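Local structure of ancylostoma secreted protein 1 (Necator americanus, 3NT8) at residues 264-269 with 340-345; 252-257 with 402-407. The protein is a secreted protein with two CAP domains, probably associated with the transition of infective hookworm larvae to parasitism. One frame throughout, in Å; residues are numbered along the deposited sequence.

Contact 1: residues 264-269 with 340-345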
loop_
_atom_site.group_PDB
_atom_site.type_symbol
_atom_site.label_atom_id
_atom_site.label_comp_id
_atom_site.label_asym_id
_atom_site.label_seq_id
_atom_site.Cartn_x
_atom_site.Cartn_y
_atom_site.Cartn_z
ATOM N N ASN A 264 -7.607 22.873 -4.566
ATOM C CA ASN A 264 -7.305 22.136 -3.350
ATOM C C ASN A 264 -8.435 22.281 -2.337
ATOM O O ASN A 264 -9.216 23.244 -2.394
ATOM C CB ASN A 264 -5.986 22.570 -2.697
ATOM C CG ASN A 264 -4.707 22.113 -3.504
ATOM O OD1 ASN A 264 -4.735 21.226 -4.343
ATOM N ND2 ASN A 264 -3.619 22.768 -3.245
ATOM N N ALA A 265 -8.451 21.366 -1.351
ATOM C CA ALA A 265 -9.349 21.505 -0.229
ATOM C C ALA A 265 -8.869 22.656 0.641
ATOM O O ALA A 265 -7.672 22.892 0.756
ATOM C CB ALA A 265 -9.431 20.140 0.605
ATOM N N PRO A 266 -9.810 23.385 1.260
ATOM C CA PRO A 266 -9.549 24.647 1.894
ATOM C C PRO A 266 -8.698 24.440 3.134
ATOM O O PRO A 266 -8.664 23.327 3.740
ATOM C CB PRO A 266 -10.979 25.190 2.255
ATOM C CG PRO A 266 -11.862 24.001 2.161
ATOM C CD PRO A 266 -11.248 23.112 1.138
ATOM N N LYS A 267 -8.038 25.516 3.534
ATOM C CA LYS A 267 -7.308 25.532 4.797
ATOM C C LYS A 267 -8.210 25.342 6.040
ATOM O O LYS A 267 -9.371 25.770 6.064
ATOM C CB LYS A 267 -6.471 26.817 4.885
ATOM C CG LYS A 267 -5.403 26.902 3.851
ATOM C CD LYS A 267 -4.828 28.290 3.780
ATOM C CE LYS A 267 -3.722 28.298 2.794
ATOM N NZ LYS A 267 -2.786 29.443 3.000
ATOM N N ALA A 268 -7.684 24.644 7.039
ATOM C CA ALA A 268 -8.447 24.284 8.243
ATOM C C ALA A 268 -7.997 25.202 9.343
ATOM O O ALA A 268 -6.783 25.365 9.527
ATOM C CB ALA A 268 -8.139 22.854 8.649
ATOM N N ALA A 269 -8.949 25.786 10.078
ATOM C CA ALA A 269 -8.623 26.700 11.197
ATOM C C ALA A 269 -8.299 26.014 12.523
ATOM O O ALA A 269 -7.571 26.589 13.357
ATOM C CB ALA A 269 -9.762 27.722 11.435
ATOM N N PRO A 340 -15.644 23.402 -2.183
ATOM C CA PRO A 340 -15.167 24.486 -1.353
ATOM C C PRO A 340 -16.045 24.763 -0.119
ATOM O O PRO A 340 -15.563 25.350 0.835
ATOM C CB PRO A 340 -15.191 25.709 -2.334
ATOM C CG PRO A 340 -16.181 25.318 -3.376
ATOM C CD PRO A 340 -15.951 23.876 -3.549
ATOM N N SER A 341 -17.321 24.394 -0.129
ATOM C CA SER A 341 -18.160 24.584 1.094
ATOM C C SER A 341 -17.683 23.609 2.184
ATOM O O SER A 341 -17.907 23.848 3.397
ATOM C CB SER A 341 -19.681 24.329 0.834
ATOM O OG SER A 341 -19.970 22.968 0.533
ATOM N N ASN A 342 -17.002 22.532 1.779
ATOM C CA ASN A 342 -16.524 21.540 2.759
ATOM C C ASN A 342 -17.606 20.826 3.590
ATOM O O ASN A 342 -17.324 20.227 4.617
ATOM C CB ASN A 342 -15.467 22.166 3.648
ATOM C CG ASN A 342 -14.458 21.172 4.163
ATOM O OD1 ASN A 342 -14.141 20.189 3.510
ATOM N ND2 ASN A 342 -13.959 21.428 5.351
ATOM N N VAL A 343 -18.849 20.853 3.134
ATOM C CA VAL A 343 -19.943 20.275 3.894
ATOM C C VAL A 343 -20.227 18.823 3.432
ATOM O O VAL A 343 -20.354 18.548 2.229
ATOM C CB VAL A 343 -21.249 21.093 3.742
ATOM C CG1 VAL A 343 -22.330 20.522 4.679
ATOM C CG2 VAL A 343 -21.034 22.581 4.051
ATOM N N LEU A 344 -20.389 17.924 4.393
ATOM C CA LEU A 344 -20.801 16.594 4.109
ATOM C C LEU A 344 -22.313 16.518 3.941
ATOM O O LEU A 344 -23.053 16.425 4.951
ATOM C CB LEU A 344 -20.290 15.618 5.201
ATOM C CG LEU A 344 -20.714 14.158 5.068
ATOM C CD1 LEU A 344 -20.104 13.476 3.830
ATOM C CD2 LEU A 344 -20.373 13.325 6.287
ATOM N N THR A 345 -22.749 16.562 2.674
ATOM C CA THR A 345 -24.159 16.597 2.323
ATOM C C THR A 345 -24.669 15.245 1.832
ATOM O O THR A 345 -23.884 14.351 1.434
ATOM C CB THR A 345 -24.552 17.689 1.282
ATOM O OG1 THR A 345 -24.000 17.362 0.009
ATOM C CG2 THR A 345 -24.079 19.042 1.710
#

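Contact 2: residues 252-257 with 402-407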
loop_
_atom_site.group_PDB
_atom_site.type_symbol
_atom_site.label_atom_id
_atom_site.label_comp_id
_atom_site.label_asym_id
_atom_site.label_seq_id
_atom_site.Cartn_x
_atom_site.Cartn_y
_atom_site.Cartn_z
ATOM N N VAL A 252 -3.839 18.633 4.649
ATOM C CA VAL A 252 -5.141 19.200 4.331
ATOM C C VAL A 252 -5.395 20.519 5.036
ATOM O O VAL A 252 -6.031 21.388 4.439
ATOM C CB VAL A 252 -6.304 18.178 4.548
ATOM C CG1 VAL A 252 -6.859 18.266 5.915
ATOM C CG2 VAL A 252 -7.393 18.339 3.545
ATOM N N ALA A 253 -4.918 20.691 6.269
ATOM C CA ALA A 253 -5.136 21.926 6.967
ATOM C C ALA A 253 -4.394 23.093 6.318
ATOM O O ALA A 253 -4.813 24.210 6.456
ATOM C CB ALA A 253 -4.762 21.817 8.407
ATOM N N ARG A 254 -3.307 22.820 5.633
ATOM C CA ARG A 254 -2.449 23.851 5.074
ATOM C C ARG A 254 -2.771 24.131 3.621
ATOM O O ARG A 254 -2.070 24.865 2.980
ATOM C CB ARG A 254 -0.974 23.489 5.252
ATOM C CG ARG A 254 -0.469 23.835 6.668
ATOM C CD ARG A 254 0.907 23.312 6.853
ATOM N NE ARG A 254 1.042 21.858 6.791
ATOM C CZ ARG A 254 1.814 21.226 5.899
ATOM N NH1 ARG A 254 2.522 21.925 5.013
ATOM N NH2 ARG A 254 1.957 19.899 5.935
ATOM N N GLY A 255 -3.855 23.539 3.127
ATOM C CA GLY A 255 -4.366 23.835 1.775
ATOM C C GLY A 255 -3.625 23.093 0.702
ATOM O O GLY A 255 -3.470 23.610 -0.420
ATOM N N LEU A 256 -3.059 21.927 1.054
ATOM C CA LEU A 256 -2.174 21.274 0.071
ATOM C C LEU A 256 -2.788 20.087 -0.653
ATOM O O LEU A 256 -2.210 19.612 -1.632
ATOM C CB LEU A 256 -0.815 20.928 0.701
ATOM C CG LEU A 256 -0.066 22.163 1.202
ATOM C CD1 LEU A 256 1.155 21.607 1.988
ATOM C CD2 LEU A 256 0.430 23.150 0.116
ATOM N N GLU A 257 -3.982 19.640 -0.217
ATOM C CA GLU A 257 -4.530 18.382 -0.713
ATOM C C GLU A 257 -5.441 18.648 -1.954
ATOM O O GLU A 257 -6.350 19.443 -1.879
ATOM C CB GLU A 257 -5.219 17.556 0.380
ATOM C CG GLU A 257 -4.312 16.949 1.420
ATOM C CD GLU A 257 -3.520 15.797 0.884
ATOM O OE1 GLU A 257 -4.080 14.959 0.165
ATOM O OE2 GLU A 257 -2.314 15.774 1.162
ATOM N N GLY A 402 -10.403 28.181 7.647
ATOM C CA GLY A 402 -9.669 29.431 8.005
ATOM C C GLY A 402 -8.164 29.184 8.073
ATOM O O GLY A 402 -7.687 28.099 7.773
ATOM N N GLN A 403 -7.409 30.185 8.457
ATOM C CA GLN A 403 -5.962 30.043 8.463
ATOM C C GLN A 403 -5.537 29.041 9.556
ATOM O O GLN A 403 -6.133 29.016 10.622
ATOM C CB GLN A 403 -5.290 31.399 8.648
ATOM C CG GLN A 403 -5.447 32.372 7.449
ATOM C CD GLN A 403 -4.731 31.879 6.175
ATOM O OE1 GLN A 403 -3.605 31.384 6.231
ATOM N NE2 GLN A 403 -5.375 32.046 5.027
ATOM N N PRO A 404 -4.551 28.170 9.261
ATOM C CA PRO A 404 -4.106 27.185 10.265
ATOM C C PRO A 404 -3.731 27.782 11.614
ATOM O O PRO A 404 -3.057 28.809 11.676
ATOM C CB PRO A 404 -2.913 26.498 9.607
ATOM C CG PRO A 404 -2.655 27.191 8.343
ATOM C CD PRO A 404 -3.889 27.972 7.966
ATOM N N CYS A 405 -4.237 27.157 12.671
ATOM C CA CYS A 405 -3.969 27.490 14.078
ATOM C C CYS A 405 -4.793 28.687 14.586
ATOM O O CYS A 405 -4.761 29.016 15.800
ATOM C CB CYS A 405 -2.467 27.699 14.361
ATOM S SG CYS A 405 -1.292 26.507 13.667
ATOM N N SER A 406 -5.532 29.321 13.671
ATOM C CA SER A 406 -6.320 30.540 13.963
ATOM C C SER A 406 -7.340 30.365 15.038
ATOM O O SER A 406 -7.602 31.306 15.766
ATOM C CB SER A 406 -7.104 31.018 12.720
ATOM O OG SER A 406 -6.255 31.757 11.844
ATOM N N GLN A 407 -7.947 29.175 15.092
ATOM C CA GLN A 407 -9.101 28.924 15.932
ATOM C C GLN A 407 -8.864 27.794 16.890
ATOM O O GLN A 407 -9.844 27.261 17.437
ATOM C CB GLN A 407 -10.369 28.660 15.113
ATOM C CG GLN A 407 -10.930 29.895 14.400
ATOM C CD GLN A 407 -12.171 29.626 13.595
ATOM O OE1 GLN A 407 -13.129 29.084 14.108
ATOM N NE2 GLN A 407 -12.175 30.040 12.322
#

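Contact 1: residues 264-269 with 340-345
Pro266 meets a turn made by Pro340 and Asn342 through a single corner of its ring, the CG methylene. That one atom lies 4.2 Å from Pro340 O and 4.3 Å from Asn342 CB, so it sits against a backbone carbonyl and a side-chain methylene at once. Pro266 accounts for about half of the 98 Å² buried, and its CA stands 6.5 Å from that of Pro340, the closest backbone approach. Pro340 contributes its carbonyl oxygen; of its side-chain carbons the nearest, CB, stays 5.8 Å from Pro266 CG. Asn342 instead directs its CB at Pro266, and its positive phi of 61° belongs to the bend that brings it round beside Pro340 O. With CG swung nearly opposite the backbone N (chi1 -151°), the Asn342 amide runs on past the proline corner, its CG 4.3 Å from Pro266 CG. Asn342 is buried, and its ND2 makes a weak hydrogen bond to Tyr399 O. Pro266 O, in turn, is hydrogen-bonded to the Tyr399 hydroxyl, and the Pro266 ring also touches Met401. Both sides thus reach Tyr399, one bond being weak, where the loop after helix 235-253 comes close to the loop before helix 346-349 in the second CAP domain. No hydrogen bond or charge pair joins the segments themselves: a proline has no N-H to offer Pro340 O, and the separations are those of loose nonpolar contact. The chemistry implies a small, loose contact without directional bonding, whose polar fixing comes from residues beyond it.

Contact 2: residues 252-257 with 402-407
The backbones approach most closely where helix 235-253 ends, with the CA atoms of Ala253 and Pro404 6.3 Å apart, and neither segment hydrogen-bonds to the other. Pro404 carries the contact, burying 46 Å² with the outer end of its ring. Its CG lies 4.1 Å and its CD 4.2 Å from Ala253 O, so the CG-CD side of the proline faces the last helical carbonyl at loose contact distance. That oxygen also accepts a backbone hydrogen bond from Ala268 N. The same Pro404 CG is 4.3 Å from Arg254 CG, an aliphatic contact low on the arginine side chain. Beyond it, the Arg254 chain bends at chi3 (-64°), and its polar end is held elsewhere, with NH2 bonded to Ser250 OG and NE to Glu418 O. The proline is presented by a type II turn from Gln403 to Ser406. Gln403 O receives the Ser406 backbone N at 3.1 Å and, more weakly, Ser406 OG at 3.0 Å. Cys405 takes the positive phi (80°) of the turn's third position and is disulfide-bonded to Cys414. In residues 252-257, Gly255, also at positive phi (81°), is the C-prime residue of the Schellman motif ending the helix: Leu256 N pairs with Ser251 O and, weakly, Gly255 N with Val252 O. The arrangement is thus a Schellman-terminated helix of the CAP domain meeting a proline-bearing type II turn in the disulfide-bonded C-terminal region.

Contacts 1 and 2 lie on the same side of the chain's centre, about 10 Å apart between centres, and each is partly buried toward the periphery of the second CAP domain. They are joined through residues 264-269, which run beside both segments of contact 2. Ala265 N reaches Glu257 O at 2.9 Å, a probable hydrogen bond, while Lys267 pairs by backbone with Gly402. In each, a proline ring meets a carbonyl oxygen and an aliphatic side-chain carbon, without a hydrogen bond across. They differ in setting: contact 1 brings two loops together, whereas contact 2 joins a helix end to a turn beside a disulfide.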